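Side-chain contacts in cytochrome P450 (PDB 3OFT), which belongs to the cytochrome P450 family of mainly helical haem proteins and holds an iron protoporphyrin IX deep in its core: residues V239-G244 with Y278-V283; E273-Y278 with G349-E354. All coordinates share one frame; numbering follows the deposited sequence.

Interaction 1. Residues V239-G244 with Y278-V283. With HEM (protoporphyrin IX containing Fe), chain D; HX2 ((2R,5R)-hexane-2,5-diol), chain E.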
loop_
_atom_site.group_PDB
_atom_site.type_symbol
_atom_site.label_atom_id
_atom_site.label_comp_id
_atom_site.label_asym_id
_atom_site.label_seq_id
_atom_site.Cartn_x
_atom_site.Cartn_y
_atom_site.Cartn_z
ATOM N N VAL A 239 4.396 -1.256 -1.000
ATOM C CA VAL A 239 5.375 -2.308 -0.729
ATOM C C VAL A 239 6.615 -1.697 -0.062
ATOM O O VAL A 239 7.109 -2.239 0.917
ATOM C CB VAL A 239 5.724 -3.139 -1.969
ATOM C CG1 VAL A 239 6.877 -4.141 -1.682
ATOM C CG2 VAL A 239 4.460 -3.951 -2.406
ATOM N N ALA A 240 7.045 -0.527 -0.529
ATOM C CA ALA A 240 8.136 0.138 0.122
ATOM C C ALA A 240 7.819 0.384 1.614
ATOM O O ALA A 240 8.686 0.183 2.488
ATOM C CB ALA A 240 8.466 1.457 -0.620
ATOM N N ALA A 241 6.600 0.831 1.899
ATOM C CA ALA A 241 6.216 1.182 3.267
ATOM C C ALA A 241 6.199 -0.059 4.149
ATOM O O ALA A 241 6.740 -0.046 5.252
ATOM C CB ALA A 241 4.849 1.855 3.306
ATOM N N MET A 242 5.613 -1.129 3.639
ATOM C CA MET A 242 5.476 -2.359 4.418
ATOM C C MET A 242 6.857 -2.983 4.697
ATOM O O MET A 242 7.115 -3.428 5.826
ATOM C CB MET A 242 4.555 -3.364 3.709
ATOM C CG MET A 242 4.256 -4.661 4.577
ATOM S SD MET A 242 3.598 -4.371 6.240
ATOM C CE MET A 242 1.904 -3.863 5.804
ATOM N N ILE A 243 7.713 -3.018 3.674
ATOM C CA ILE A 243 9.053 -3.604 3.829
ATOM C C ILE A 243 9.829 -2.800 4.861
ATOM O O ILE A 243 10.517 -3.383 5.710
ATOM C CB ILE A 243 9.842 -3.727 2.470
ATOM C CG1 ILE A 243 9.219 -4.784 1.534
ATOM C CG2 ILE A 243 11.361 -4.016 2.654
ATOM C CD1 ILE A 243 9.001 -6.136 2.122
ATOM N N GLY A 244 9.721 -1.469 4.781
ATOM C CA GLY A 244 10.364 -0.603 5.807
ATOM C C GLY A 244 9.867 -0.890 7.226
ATOM O O GLY A 244 10.680 -0.958 8.169
ATOM N N TYR A 278 1.288 -3.580 11.186
ATOM C CA TYR A 278 1.811 -2.273 10.677
ATOM C C TYR A 278 1.143 -1.733 9.414
ATOM O O TYR A 278 1.853 -1.390 8.440
ATOM C CB TYR A 278 3.348 -2.285 10.468
ATOM C CG TYR A 278 4.085 -2.664 11.738
ATOM C CD1 TYR A 278 4.135 -1.773 12.818
ATOM C CD2 TYR A 278 4.696 -3.907 11.870
ATOM C CE1 TYR A 278 4.810 -2.118 14.030
ATOM C CE2 TYR A 278 5.375 -4.257 13.068
ATOM C CZ TYR A 278 5.444 -3.345 14.123
ATOM O OH TYR A 278 6.104 -3.644 15.313
ATOM N N PRO A 279 -0.201 -1.577 9.441
ATOM C CA PRO A 279 -0.871 -1.069 8.257
ATOM C C PRO A 279 -0.726 0.448 8.151
ATOM O O PRO A 279 -0.835 1.172 9.180
ATOM C CB PRO A 279 -2.344 -1.449 8.514
ATOM C CG PRO A 279 -2.481 -1.258 10.052
ATOM C CD PRO A 279 -1.166 -1.937 10.507
ATOM N N THR A 280 -0.521 0.955 6.942
ATOM C CA THR A 280 -0.335 2.401 6.814
ATOM C C THR A 280 -1.134 2.991 5.669
ATOM O O THR A 280 -0.885 4.154 5.288
ATOM C CB THR A 280 1.145 2.773 6.654
ATOM O OG1 THR A 280 1.681 2.214 5.440
ATOM C CG2 THR A 280 1.999 2.341 7.914
ATOM N N VAL A 281 -2.046 2.184 5.105
ATOM C CA VAL A 281 -2.832 2.647 3.958
ATOM C C VAL A 281 -4.157 3.272 4.409
ATOM O O VAL A 281 -4.848 2.710 5.266
ATOM C CB VAL A 281 -2.984 1.563 2.821
ATOM C CG1 VAL A 281 -3.793 2.163 1.677
ATOM C CG2 VAL A 281 -1.567 1.147 2.262
ATOM N N ALA A 282 -4.475 4.460 3.885
ATOM C CA ALA A 282 -5.809 5.065 4.086
ATOM C C ALA A 282 -6.397 5.391 2.737
ATOM O O ALA A 282 -5.628 5.671 1.782
ATOM C CB ALA A 282 -5.736 6.366 4.972
ATOM N N VAL A 283 -7.736 5.327 2.630
ATOM C CA VAL A 283 -8.407 5.579 1.356
ATOM C C VAL A 283 -9.503 6.618 1.489
ATOM O O VAL A 283 -10.028 6.861 2.596
ATOM C CB VAL A 283 -9.021 4.299 0.739
ATOM C CG1 VAL A 283 -7.923 3.250 0.473
ATOM C CG2 VAL A 283 -10.196 3.747 1.623
HETATM C CHA HEM D . -6.127 -2.031 -3.840
HETATM C CHB HEM D . -3.087 -2.011 -0.036
HETATM C CHC HEM D . 0.298 -4.107 -2.765
HETATM C CHD HEM D . -2.305 -3.167 -6.695
HETATM C C1A HEM D . -5.603 -1.919 -2.565
HETATM C C2A HEM D . -6.351 -1.483 -1.409
HETATM C C3A HEM D . -5.547 -1.469 -0.352
HETATM C C4A HEM D . -4.214 -1.870 -0.808
HETATM C CMA HEM D . -5.968 -1.015 1.068
HETATM C CAA HEM D . -7.869 -1.139 -1.391
HETATM C CBA HEM D . -8.026 0.286 -1.873
HETATM C CGA HEM D . -9.468 0.765 -1.793
HETATM O O1A HEM D . -9.746 1.899 -2.295
HETATM O O2A HEM D . -10.382 0.073 -1.243
HETATM C C1B HEM D . -1.890 -2.594 -0.427
HETATM C C2B HEM D . -0.772 -2.891 0.430
HETATM C C3B HEM D . 0.159 -3.477 -0.349
HETATM C C4B HEM D . -0.361 -3.554 -1.700
HETATM C CMB HEM D . -0.729 -2.576 1.937
HETATM C CAB HEM D . 1.568 -3.990 -0.038
HETATM C CBB HEM D . 2.148 -3.874 1.171
HETATM C C1C HEM D . -0.058 -4.067 -4.081
HETATM C C2C HEM D . 0.673 -4.632 -5.207
HETATM C C3C HEM D . -0.066 -4.326 -6.310
HETATM C C4C HEM D . -1.288 -3.675 -5.896
HETATM C CMC HEM D . 2.046 -5.371 -5.103
HETATM C CAC HEM D . 0.159 -4.671 -7.802
HETATM C CBC HEM D . 1.370 -4.792 -8.335
HETATM C C1D HEM D . -3.555 -2.818 -6.301
HETATM C C2D HEM D . -4.645 -2.524 -7.220
HETATM C C3D HEM D . -5.831 -2.219 -6.324
HETATM C C4D HEM D . -5.367 -2.302 -4.967
HETATM C CMD HEM D . -4.614 -2.583 -8.789
HETATM C CAD HEM D . -7.251 -1.860 -6.850
HETATM C CBD HEM D . -8.099 -3.131 -6.670
HETATM C CGD HEM D . -9.537 -2.722 -7.006
HETATM O O1D HEM D . -9.880 -1.523 -7.035
HETATM O O2D HEM D . -10.391 -3.594 -7.198
HETATM N NA HEM D . -4.292 -2.171 -2.156
HETATM N NB HEM D . -1.607 -3.060 -1.695
HETATM N NC HEM D . -1.257 -3.540 -4.536
HETATM N ND HEM D . -4.008 -2.654 -4.997
HETATM FE FE HEM D . -2.817 -2.926 -3.336
HETATM C C1 HX2 E . -4.852 6.784 -3.089
HETATM O O1 HX2 E . -5.442 6.784 -0.714
HETATM C C2 HX2 E . -4.567 6.194 -1.700
HETATM O O2 HX2 E . -2.617 1.997 -3.431
HETATM C C3 HX2 E . -4.602 4.663 -1.659
HETATM C C4 HX2 E . -3.663 4.016 -2.691
HETATM C C5 HX2 E . -3.363 2.550 -2.354
HETATM C C6 HX2 E . -4.674 1.753 -2.198
HETATM O O HOH W 1 -2.034 -0.708 -3.761
#
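The methyl end of Met242 lies against the backbone of Tyr278, with CE 3.6 Å from Tyr278 O. CG stands anti to the backbone N (chi1 -174°), and two further bends carry SD and CE out from the helix toward Tyr278, while Met242 CB touches the haem vinyl atom CBB at 3.5 Å; the length and flexibility of methionine suit a place that borders both the haem and the loop. Tyr278 is the first residue to leave the preceding helix. Its ring leads away from 239-244, and its hydroxyl is hydrogen-bonded to His249, farther along helix 221-252. Thr280 then sets OG1 3.8 Å from Ala241 CB, a plain van der Waals approach, since the hydroxyl is hydrogen-bonded to Gly385 O; alanine's small methyl lets the loop pass close to the helix. Val281 straddles two groups: CG2 reaches the haem methyl CMB at 3.8 Å, and CG1 touches both the haem and hexane-2,5-diol. Ala282 O accepts a 2.7 Å hydrogen bond from O1 of the diol, and Val283 CG1 packs on a haem propionate. Methyl groups of the helix thus lie on oxygen atoms of the loop at van der Waals range, and with the Thr280 hydroxyl engaged by Gly385 the contact adds burial and dispersion but no directional bond.

Interaction 2. Residues E273-Y278 with G349-E354. With HEM (protoporphyrin IX containing Fe), chain D.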
loop_
_atom_site.group_PDB
_atom_site.type_symbol
_atom_site.label_atom_id
_atom_site.label_comp_id
_atom_site.label_asym_id
_atom_site.label_seq_id
_atom_site.Cartn_x
_atom_site.Cartn_y
_atom_site.Cartn_z
ATOM N N GLU A 273 1.290 -11.704 10.443
ATOM C CA GLU A 273 1.157 -10.972 11.691
ATOM C C GLU A 273 1.791 -9.577 11.570
ATOM O O GLU A 273 1.214 -8.604 12.021
ATOM C CB GLU A 273 1.729 -11.794 12.896
ATOM C CG GLU A 273 1.547 -11.152 14.262
ATOM C CD GLU A 273 0.072 -10.979 14.717
ATOM O OE1 GLU A 273 -0.883 -11.237 13.944
ATOM O OE2 GLU A 273 -0.109 -10.548 15.859
ATOM N N LEU A 274 2.945 -9.458 10.928
ATOM C CA LEU A 274 3.554 -8.114 10.748
ATOM C C LEU A 274 2.717 -7.213 9.815
ATOM O O LEU A 274 2.599 -6.001 10.046
ATOM C CB LEU A 274 4.980 -8.244 10.201
ATOM C CG LEU A 274 5.889 -8.920 11.239
ATOM C CD1 LEU A 274 7.282 -9.256 10.694
ATOM C CD2 LEU A 274 5.976 -8.086 12.510
ATOM N N MET A 275 2.141 -7.820 8.786
ATOM C CA MET A 275 1.250 -7.070 7.856
ATOM C C MET A 275 -0.011 -6.578 8.567
ATOM O O MET A 275 -0.480 -5.467 8.318
ATOM C CB MET A 275 0.939 -7.860 6.584
ATOM C CG MET A 275 2.211 -8.121 5.768
ATOM S SD MET A 275 2.067 -9.228 4.336
ATOM C CE MET A 275 1.205 -8.137 3.217
ATOM N N ARG A 276 -0.520 -7.365 9.501
ATOM C CA ARG A 276 -1.669 -6.975 10.320
ATOM C C ARG A 276 -1.235 -5.861 11.269
ATOM O O ARG A 276 -1.998 -4.920 11.521
ATOM C CB ARG A 276 -2.163 -8.200 11.153
ATOM C CG ARG A 276 -3.393 -7.913 11.965
ATOM C CD ARG A 276 -3.497 -8.807 13.224
ATOM N NE ARG A 276 -2.322 -8.711 14.130
ATOM C CZ ARG A 276 -2.123 -7.755 15.039
ATOM N NH1 ARG A 276 -2.954 -6.716 15.171
ATOM N NH2 ARG A 276 -1.028 -7.806 15.812
ATOM N N ARG A 277 -0.014 -5.988 11.803
ATOM C CA ARG A 277 0.453 -5.108 12.908
ATOM C C ARG A 277 0.793 -3.692 12.427
ATOM O O ARG A 277 0.669 -2.727 13.191
ATOM C CB ARG A 277 1.717 -5.724 13.563
ATOM C CG ARG A 277 2.436 -4.870 14.640
ATOM C CD ARG A 277 1.540 -4.525 15.854
ATOM N NE ARG A 277 2.259 -3.627 16.791
ATOM C CZ ARG A 277 2.357 -2.305 16.669
ATOM N NH1 ARG A 277 1.838 -1.677 15.625
ATOM N NH2 ARG A 277 3.057 -1.609 17.560
ATOM N N TYR A 278 1.288 -3.580 11.186
ATOM C CA TYR A 278 1.811 -2.273 10.677
ATOM C C TYR A 278 1.143 -1.733 9.414
ATOM O O TYR A 278 1.853 -1.390 8.440
ATOM C CB TYR A 278 3.348 -2.285 10.468
ATOM C CG TYR A 278 4.085 -2.664 11.738
ATOM C CD1 TYR A 278 4.135 -1.773 12.818
ATOM C CD2 TYR A 278 4.696 -3.907 11.870
ATOM C CE1 TYR A 278 4.810 -2.118 14.030
ATOM C CE2 TYR A 278 5.375 -4.257 13.068
ATOM C CZ TYR A 278 5.444 -3.345 14.123
ATOM O OH TYR A 278 6.104 -3.644 15.313
ATOM N N GLY A 349 -2.027 -11.285 -2.480
ATOM C CA GLY A 349 -1.179 -12.457 -2.556
ATOM C C GLY A 349 0.268 -12.142 -2.897
ATOM O O GLY A 349 1.202 -12.674 -2.279
ATOM N N LEU A 350 0.463 -11.309 -3.910
ATOM C CA LEU A 350 1.813 -10.928 -4.303
ATOM C C LEU A 350 2.561 -10.188 -3.194
ATOM O O LEU A 350 3.766 -10.447 -2.975
ATOM C CB LEU A 350 1.778 -10.097 -5.576
ATOM C CG LEU A 350 3.082 -9.425 -6.022
ATOM C CD1 LEU A 350 4.115 -10.491 -6.364
ATOM C CD2 LEU A 350 2.826 -8.533 -7.218
ATOM N N ALA A 351 1.874 -9.261 -2.512
ATOM C CA ALA A 351 2.490 -8.502 -1.396
ATOM C C ALA A 351 2.950 -9.457 -0.294
ATOM O O ALA A 351 4.065 -9.330 0.221
ATOM C CB ALA A 351 1.474 -7.474 -0.799
ATOM N N ARG A 352 2.114 -10.442 0.056
ATOM C CA ARG A 352 2.473 -11.421 1.109
ATOM C C ARG A 352 3.762 -12.183 0.710
ATOM O O ARG A 352 4.675 -12.377 1.528
ATOM C CB ARG A 352 1.326 -12.433 1.335
ATOM C CG ARG A 352 1.654 -13.452 2.419
ATOM C CD ARG A 352 0.667 -14.597 2.439
ATOM N NE ARG A 352 0.717 -15.349 3.698
ATOM C CZ ARG A 352 1.190 -16.594 3.841
ATOM N NH1 ARG A 352 1.177 -17.162 5.052
ATOM N NH2 ARG A 352 1.660 -17.274 2.787
ATOM N N MET A 353 3.830 -12.582 -0.559
ATOM C CA MET A 353 5.014 -13.255 -1.101
ATOM C C MET A 353 6.253 -12.357 -1.065
ATOM O O MET A 353 7.350 -12.816 -0.742
ATOM C CB MET A 353 4.745 -13.777 -2.537
ATOM C CG MET A 353 5.903 -14.602 -3.206
ATOM S SD MET A 353 7.116 -13.516 -4.016
ATOM C CE MET A 353 6.330 -13.343 -5.636
ATOM N N GLU A 354 6.101 -11.096 -1.434
ATOM C CA GLU A 354 7.232 -10.165 -1.363
ATOM C C GLU A 354 7.750 -10.004 0.079
ATOM O O GLU A 354 8.972 -9.974 0.301
ATOM C CB GLU A 354 6.827 -8.804 -1.898
ATOM C CG GLU A 354 6.518 -8.824 -3.400
ATOM C CD GLU A 354 5.969 -7.458 -3.895
ATOM O OE1 GLU A 354 6.600 -6.807 -4.710
ATOM O OE2 GLU A 354 4.887 -7.025 -3.456
HETATM C CHA HEM D . -6.127 -2.031 -3.840
HETATM C CHB HEM D . -3.087 -2.011 -0.036
HETATM C CHC HEM D . 0.298 -4.107 -2.765
HETATM C CHD HEM D . -2.305 -3.167 -6.695
HETATM C C1A HEM D . -5.603 -1.919 -2.565
HETATM C C2A HEM D . -6.351 -1.483 -1.409
HETATM C C3A HEM D . -5.547 -1.469 -0.352
HETATM C C4A HEM D . -4.214 -1.870 -0.808
HETATM C CMA HEM D . -5.968 -1.015 1.068
HETATM C CAA HEM D . -7.869 -1.139 -1.391
HETATM C CBA HEM D . -8.026 0.286 -1.873
HETATM C CGA HEM D . -9.468 0.765 -1.793
HETATM O O1A HEM D . -9.746 1.899 -2.295
HETATM O O2A HEM D . -10.382 0.073 -1.243
HETATM C C1B HEM D . -1.890 -2.594 -0.427
HETATM C C2B HEM D . -0.772 -2.891 0.430
HETATM C C3B HEM D . 0.159 -3.477 -0.349
HETATM C C4B HEM D . -0.361 -3.554 -1.700
HETATM C CMB HEM D . -0.729 -2.576 1.937
HETATM C CAB HEM D . 1.568 -3.990 -0.038
HETATM C CBB HEM D . 2.148 -3.874 1.171
HETATM C C1C HEM D . -0.058 -4.067 -4.081
HETATM C C2C HEM D . 0.673 -4.632 -5.207
HETATM C C3C HEM D . -0.066 -4.326 -6.310
HETATM C C4C HEM D . -1.288 -3.675 -5.896
HETATM C CMC HEM D . 2.046 -5.371 -5.103
HETATM C CAC HEM D . 0.159 -4.671 -7.802
HETATM C CBC HEM D . 1.370 -4.792 -8.335
HETATM C C1D HEM D . -3.555 -2.818 -6.301
HETATM C C2D HEM D . -4.645 -2.524 -7.220
HETATM C C3D HEM D . -5.831 -2.219 -6.324
HETATM C C4D HEM D . -5.367 -2.302 -4.967
HETATM C CMD HEM D . -4.614 -2.583 -8.789
HETATM C CAD HEM D . -7.251 -1.860 -6.850
HETATM C CBD HEM D . -8.099 -3.131 -6.670
HETATM C CGD HEM D . -9.537 -2.722 -7.006
HETATM O O1D HEM D . -9.880 -1.523 -7.035
HETATM O O2D HEM D . -10.391 -3.594 -7.198
HETATM N NA HEM D . -4.292 -2.171 -2.156
HETATM N NB HEM D . -1.607 -3.060 -1.695
HETATM N NC HEM D . -1.257 -3.540 -4.536
HETATM N ND HEM D . -4.008 -2.654 -4.997
HETATM FE FE HEM D . -2.817 -2.926 -3.336
HETATM O O HOH W 1 -2.034 -0.708 -3.761
#
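Met275 lies on Ala351 and Arg352, an apolar packing that carries the contact. Its side chain leaves helix 267-277 toward helix 348-365, stretched as far as SD, then bent there (chi3 74°) so that the terminal methyl turns onto the second helix. Met275 CE lies 4.1 Å from Ala351 CB, and Met275 SD rests 3.9 Å from Arg352 CA. A long, pliable methionine suits this place: the nearest CA atoms of the two segments, those of Met275 and Arg352, are 8.1 Å apart, a gap the side chain spans. Alanine suits the other side, because its methyl must fit between Met275 and the haem, where Ala351 CB meets vinyl atom CAB at 3.6 Å. Leu350 CD2 and Glu354 OE2 both approach the haem methyl CMC, the leucine giving it an apolar neighbour.

Ionic pairs flank this packing. The guanidinium of Arg352 forms a salt bridge with Asp272, a second tie between the same two helices. Within 273-278, Arg276 grips Glu273 side-on: Arg276 NE meets Glu273 OE1 at 2.9 Å, and NH2 meets OE2 at the same length. The first partner is nearly in the guanidinium plane, yet the carboxylate is met from above its own plane, OE1 by 51°. Two bonds to one carboxylate fix the rotation of the arginine. Glu273 OE2 also makes a salt bridge to Arg328, so one buried carboxylate is shared by two arginines whose guanidinium groups lie close together, and it probably balances part of their charge.

Glu273 and Arg276 form the ExxR motif on helix 267-277, the K helix of the P450 fold, and with Arg328 match the Glu-Arg-Arg triad of the family; helix 348-365, on the side of the haem away from the iron-bound water, corresponds to the L helix.

Along the chain the segments alternate: 239-244 on helix 221-252, the long central helix of the P450 fold, then 273-278 and 278-283 sharing Tyr278, and finally 349-354. The two contacts, their centres about 9 Å apart, therefore interlock. They touch directly, Val239 CG2 lying 3.3 Å from Glu354 OE2, and Met242 CE 3.8 Å from Met275 O. Tyr278, just past the end of helix 267-277, is common to both. Interaction 1 reaches the haem face that holds the iron-bound water and the diol, whereas interaction 2 backs the opposite face. Together they join three helices and the loop leading to strand 282-287 around the vinyl edge of the haem, between its two faces.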